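Local coordinates for phosphoheptose isomerase (Neisseria gonorrhoeae, PDB 5I01), which probably catalyses the zinc-dependent isomerization of sedoheptulose 7-phosphate to D-glycero-D-manno-heptose 7-phosphate, the first step of glycero-manno-heptose biosynthesis, at residues V82-D87 against S105-A110; A136-D141 against M158-D163. The protein carries 1 engineered substitution. All blocks are in the same frame, centred on the assembly; numbering follows the deposited sequence.

Contact 1: residues V82-D87 against S105-A110; sequences VALTTD and SKQVRA
Q107 binds the 82-87 segment by a direct bond to L84 and a water bridge to D87, with L84 packing alongside on Q107 and V108. The polar part lies at the end of the glutamine: its NE2 donates to the carbonyl O of L84 at 2.9 Å, in the carbonyl plane and on a lone pair, although the N-H...O angle is bent to 139°. The acceptor stands 27° out of the Q107 amide plane. The other half of the amide is used as well, since Q107 OE1 accepts from a water at 3.0 Å that in turn accepts from D87 N at 2.8 Å. A primary amide suits this place because it can donate to a carbonyl and reach an N-H through water; NE2 also bonds V103 O.

Among the apolar contacts, L84 CD2 packs on Q107 CB at 3.9 Å, while L84 CD1 touches V108 CG2 at 3.6 Å. With CG1 of V108 anti to the backbone N (chi1 173°), CG2 is left beside that N to meet the leucine.

The contact joins helix 105-111 to the turn that follows strand 81-83, outermost in this chain's sheet, and ends at D87, the N-cap of helix 88-97, within the alpha/beta SIS fold.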
loop_
_atom_site.group_PDB
_atom_site.type_symbol
_atom_site.label_atom_id
_atom_site.label_comp_id
_atom_site.label_asym_id
_atom_site.label_seq_id
_atom_site.Cartn_x
_atom_site.Cartn_y
_atom_site.Cartn_z
ATOM N N VAL A 82 12.231 5.087 -5.015
ATOM C CA VAL A 82 11.271 4.013 -4.733
ATOM C C VAL A 82 11.282 3.699 -3.227
ATOM O O VAL A 82 12.329 3.435 -2.656
ATOM C CB VAL A 82 11.635 2.726 -5.522
ATOM C CG1 VAL A 82 10.592 1.629 -5.312
ATOM C CG2 VAL A 82 11.784 3.025 -7.009
ATOM N N ALA A 83 10.127 3.728 -2.581
ATOM C CA ALA A 83 10.029 3.232 -1.218
ATOM C C ALA A 83 9.863 1.726 -1.308
ATOM O O ALA A 83 9.058 1.246 -2.090
ATOM C CB ALA A 83 8.837 3.858 -0.508
ATOM N N LEU A 84 10.610 0.984 -0.498
ATOM C CA LEU A 84 10.516 -0.482 -0.469
ATOM C C LEU A 84 9.467 -0.998 0.517
ATOM O O LEU A 84 9.402 -2.195 0.785
ATOM C CB LEU A 84 11.874 -1.080 -0.111
ATOM C CG LEU A 84 13.069 -0.645 -0.949
ATOM C CD1 LEU A 84 14.307 -1.338 -0.412
ATOM C CD2 LEU A 84 12.873 -0.969 -2.422
ATOM N N THR A 85 8.619 -0.111 1.022
ATOM C CA THR A 85 7.664 -0.438 2.077
ATOM C C THR A 85 6.213 -0.399 1.592
ATOM O O THR A 85 5.325 -0.374 2.410
ATOM C CB THR A 85 7.821 0.569 3.250
ATOM O OG1 THR A 85 7.632 1.905 2.773
ATOM C CG2 THR A 85 9.209 0.471 3.869
ATOM N N THR A 86 5.980 -0.390 0.278
ATOM C CA THR A 86 4.639 -0.191 -0.289
ATOM C C THR A 86 4.006 -1.448 -0.915
ATOM O O THR A 86 2.781 -1.634 -0.822
ATOM C CB THR A 86 4.646 0.901 -1.380
ATOM O OG1 THR A 86 5.561 0.545 -2.416
ATOM C CG2 THR A 86 5.028 2.254 -0.817
ATOM N N ASP A 87 4.808 -2.281 -1.583
ATOM C CA ASP A 87 4.281 -3.497 -2.241
ATOM C C ASP A 87 3.938 -4.577 -1.203
ATOM O O ASP A 87 4.818 -5.296 -0.705
ATOM C CB ASP A 87 5.256 -4.053 -3.308
ATOM C CG ASP A 87 4.595 -5.092 -4.236
ATOM O OD1 ASP A 87 3.447 -5.503 -3.969
ATOM O OD2 ASP A 87 5.230 -5.507 -5.236
ATOM N N SER A 105 15.934 -6.306 2.280
ATOM C CA SER A 105 17.141 -6.817 1.626
ATOM C C SER A 105 16.895 -7.546 0.291
ATOM O O SER A 105 17.748 -7.505 -0.577
ATOM C CB SER A 105 17.926 -7.731 2.577
ATOM O OG SER A 105 17.338 -9.018 2.641
ATOM N N LYS A 106 15.748 -8.207 0.120
ATOM C CA LYS A 106 15.433 -8.875 -1.156
ATOM C C LYS A 106 15.044 -7.894 -2.266
ATOM O O LYS A 106 15.396 -8.088 -3.432
ATOM C CB LYS A 106 14.341 -9.933 -0.974
ATOM C CG LYS A 106 14.822 -11.182 -0.242
ATOM C CD LYS A 106 13.893 -12.366 -0.434
ATOM C CE LYS A 106 14.052 -13.023 -1.806
ATOM N NZ LYS A 106 15.361 -13.718 -1.976
ATOM N N GLN A 107 14.316 -6.844 -1.905
ATOM C CA GLN A 107 13.981 -5.787 -2.862
ATOM C C GLN A 107 15.208 -4.967 -3.290
ATOM O O GLN A 107 15.266 -4.480 -4.424
ATOM C CB GLN A 107 12.895 -4.877 -2.298
ATOM C CG GLN A 107 11.565 -5.581 -2.093
ATOM C CD GLN A 107 10.516 -4.644 -1.542
ATOM O OE1 GLN A 107 9.966 -3.801 -2.268
ATOM N NE2 GLN A 107 10.240 -4.767 -0.247
ATOM N N VAL A 108 16.177 -4.817 -2.386
ATOM C CA VAL A 108 17.443 -4.138 -2.702
ATOM C C VAL A 108 18.219 -4.968 -3.721
ATOM O O VAL A 108 18.713 -4.422 -4.699
ATOM C CB VAL A 108 18.300 -3.867 -1.442
ATOM C CG1 VAL A 108 19.670 -3.321 -1.815
ATOM C CG2 VAL A 108 17.596 -2.881 -0.511
ATOM N N ARG A 109 18.303 -6.282 -3.498
ATOM C CA ARG A 109 18.897 -7.202 -4.485
ATOM C C ARG A 109 18.166 -7.211 -5.840
ATOM O O ARG A 109 18.810 -7.356 -6.865
ATOM C CB ARG A 109 19.028 -8.634 -3.930
ATOM C CG ARG A 109 20.259 -8.847 -3.050
ATOM C CD ARG A 109 20.553 -10.321 -2.790
ATOM N NE ARG A 109 19.612 -10.915 -1.833
ATOM C CZ ARG A 109 19.647 -10.768 -0.496
ATOM N NH1 ARG A 109 20.587 -10.028 0.106
ATOM N NH2 ARG A 109 18.718 -11.370 0.257
ATOM N N ALA A 110 16.844 -7.046 -5.849
ATOM C CA ALA A 110 16.087 -6.889 -7.103
ATOM C C ALA A 110 16.399 -5.577 -7.831
ATOM O O ALA A 110 16.852 -5.590 -8.979
ATOM C CB ALA A 110 14.594 -6.972 -6.837
HETATM O O HOH W 1 7.585 -2.053 -1.757
#

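Contact 2: residues A136-D141 against M158-D163; sequences AAHERD and MLKDTD
This is a partly buried, side-chain-mediated contact in which H138, near the C-terminal end of helix 128-139, reaches the loop between helix 153-158 and strand 164-168, an outermost strand of the chain's sheet. A histidine–carboxylate hydrogen bond is its centre. H138 NE2 donates to D163 OD2 at 2.8 Å with an N-H...O angle of 159°, and the oxygen receives it on the syn lone pair, the side of OD1. The acceptor lies almost in the imidazole plane, and ring and carboxylate are nearly coplanar, 12° apart. Histidine suits the place because it offers a ring N-H at its edge and a flat face for packing.

That face is used by K160. Its aliphatic chain runs past the imidazole in the opposite direction and sets CE over the ring, 3.9 Å from the H138 centroid and toward the rim, a CH-pi contact. The bend at the last torsion of K160 (chi4 -48°) leaves NZ farther from the ring than CE, 4.1 Å from H138 CG. At the ring edge, H138 CE1 lies 3.7 Å from M158 O.

D163 also organises its own loop. Its OD2 accepts from K160 N at 2.9 Å, from above the carboxylate plane, across the type I turn K160-D163, while OD1 accepts from V144 N in strand 143-149. Aspartate suits the place because its short side chain keeps both oxygens close to the backbone of its own turn.

Three bonds thus fix the carboxylate, and the in-plane NE2 bond, with K160 over one face, helps to set the rotation of the imidazole. The carboxylate could stabilise a protonated ring, whereas the nearby K160 ammonium would probably disfavour a positive charge there.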
loop_
_atom_site.group_PDB
_atom_site.type_symbol
_atom_site.label_atom_id
_atom_site.label_comp_id
_atom_site.label_asym_id
_atom_site.label_seq_id
_atom_site.Cartn_x
_atom_site.Cartn_y
_atom_site.Cartn_z
ATOM N N ALA A 136 22.946 -5.794 2.020
ATOM C CA ALA A 136 22.665 -5.959 0.592
ATOM C C ALA A 136 23.082 -4.750 -0.233
ATOM O O ALA A 136 23.583 -4.913 -1.343
ATOM C CB ALA A 136 21.198 -6.253 0.368
ATOM N N ALA A 137 22.866 -3.551 0.313
ATOM C CA ALA A 137 23.302 -2.313 -0.320
ATOM C C ALA A 137 24.831 -2.250 -0.426
ATOM O O ALA A 137 25.373 -1.824 -1.459
ATOM C CB ALA A 137 22.777 -1.112 0.445
ATOM N N HIS A 138 25.526 -2.674 0.632
ATOM C CA HIS A 138 26.989 -2.715 0.581
ATOM C C HIS A 138 27.479 -3.718 -0.466
ATOM O O HIS A 138 28.292 -3.355 -1.315
ATOM C CB HIS A 138 27.610 -2.966 1.959
ATOM C CG HIS A 138 27.627 -1.750 2.839
ATOM N ND1 HIS A 138 27.611 -1.825 4.216
ATOM C CD2 HIS A 138 27.647 -0.428 2.536
ATOM C CE1 HIS A 138 27.625 -0.605 4.722
ATOM N NE2 HIS A 138 27.653 0.260 3.724
ATOM N N GLU A 139 26.943 -4.940 -0.442
ATOM C CA GLU A 139 27.253 -5.967 -1.462
ATOM C C GLU A 139 26.974 -5.512 -2.908
ATOM O O GLU A 139 27.683 -5.936 -3.823
ATOM C CB GLU A 139 26.534 -7.299 -1.147
ATOM C CG GLU A 139 27.196 -8.086 -0.008
ATOM C CD GLU A 139 26.271 -9.050 0.756
ATOM O OE1 GLU A 139 25.022 -8.915 0.691
ATOM O OE2 GLU A 139 26.807 -9.947 1.458
ATOM N N ARG A 140 25.980 -4.638 -3.108
ATOM C CA ARG A 140 25.733 -4.032 -4.430
ATOM C C ARG A 140 26.526 -2.773 -4.764
ATOM O O ARG A 140 26.267 -2.167 -5.804
ATOM C CB ARG A 140 24.242 -3.702 -4.626
ATOM C CG ARG A 140 23.386 -4.858 -5.076
ATOM C CD ARG A 140 23.807 -5.458 -6.413
ATOM N NE ARG A 140 23.291 -6.816 -6.467
ATOM C CZ ARG A 140 22.040 -7.138 -6.766
ATOM N NH1 ARG A 140 21.150 -6.202 -7.091
ATOM N NH2 ARG A 140 21.677 -8.414 -6.754
ATOM N N ASP A 141 27.475 -2.376 -3.914
ATOM C CA ASP A 141 28.244 -1.131 -4.099
ATOM C C ASP A 141 27.363 0.132 -4.184
ATOM O O ASP A 141 27.574 1.020 -5.035
ATOM C CB ASP A 141 29.190 -1.259 -5.306
ATOM C CG ASP A 141 30.181 -2.394 -5.144
ATOM O OD1 ASP A 141 30.990 -2.367 -4.188
ATOM O OD2 ASP A 141 30.155 -3.318 -5.971
ATOM N N MET A 158 27.799 -0.029 11.712
ATOM C CA MET A 158 27.969 -0.784 10.464
ATOM C C MET A 158 28.406 0.039 9.240
ATOM O O MET A 158 28.781 -0.544 8.230
ATOM C CB MET A 158 26.630 -1.480 10.160
ATOM C CG MET A 158 26.657 -2.728 9.291
ATOM S SD MET A 158 25.002 -3.370 8.877
ATOM C CE MET A 158 23.995 -2.791 10.235
ATOM N N LEU A 159 28.386 1.368 9.318
ATOM C CA LEU A 159 28.580 2.221 8.120
ATOM C C LEU A 159 30.039 2.396 7.638
ATOM O O LEU A 159 30.955 2.574 8.438
ATOM C CB LEU A 159 27.984 3.613 8.360
ATOM C CG LEU A 159 26.528 3.730 8.839
ATOM C CD1 LEU A 159 26.108 5.191 8.841
ATOM C CD2 LEU A 159 25.568 2.899 7.998
ATOM N N LYS A 160 30.231 2.382 6.321
ATOM C CA LYS A 160 31.517 2.736 5.709
ATOM C C LYS A 160 31.761 4.256 5.749
ATOM O O LYS A 160 30.843 5.035 6.011
ATOM C CB LYS A 160 31.566 2.284 4.242
ATOM C CG LYS A 160 31.340 0.802 3.978
ATOM C CD LYS A 160 31.585 0.518 2.499
ATOM C CE LYS A 160 31.179 -0.885 2.056
ATOM N NZ LYS A 160 31.672 -1.967 2.958
ATOM N N ASP A 161 33.002 4.658 5.470
ATOM C CA ASP A 161 33.395 6.083 5.328
ATOM C C ASP A 161 32.499 6.876 4.380
ATOM O O ASP A 161 32.187 8.033 4.641
ATOM C CB ASP A 161 34.849 6.206 4.796
ATOM C CG ASP A 161 35.881 6.396 5.902
ATOM O OD1 ASP A 161 35.670 7.262 6.783
ATOM O OD2 ASP A 161 36.926 5.702 5.870
ATOM N N THR A 162 32.125 6.245 3.268
ATOM C CA THR A 162 31.330 6.875 2.202
ATOM C C THR A 162 29.811 6.964 2.475
ATOM O O THR A 162 29.071 7.495 1.645
ATOM C CB THR A 162 31.549 6.127 0.869
ATOM O OG1 THR A 162 31.415 4.716 1.084
ATOM C CG2 THR A 162 32.935 6.405 0.321
ATOM N N ASP A 163 29.352 6.438 3.611
ATOM C CA ASP A 163 27.953 6.555 4.026
ATOM C C ASP A 163 27.783 7.796 4.914
ATOM O O ASP A 163 28.766 8.404 5.331
ATOM C CB ASP A 163 27.515 5.298 4.802
ATOM C CG ASP A 163 27.665 3.993 3.997
ATOM O OD1 ASP A 163 27.527 3.985 2.751
ATOM O OD2 ASP A 163 27.888 2.945 4.636
#

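How the contacts relate
Contact 1 closes before contact 2 opens along the chain, and their centres lie 16 Å apart. Both belong to the SIS fold and its five-stranded parallel beta-sheet, contact 1 at strand 81-83 and contact 2 just before strand 164-168, the two outermost strands within the chain. Helix 105-111 and the end of helix 128-139 connect them: R109 O probably accepts a hydrogen bond from R140 NH1, just past the helix, and V108 and R109 pack on A136, whose small side chain is consistent with close helix packing. The outer parts of one sheet are thus joined through these helices, with contact 1 at a subunit interface of the homotetramer, where K106 and R109 form salt bridges with E78 of a second subunit, and contact 2 within its own subunit.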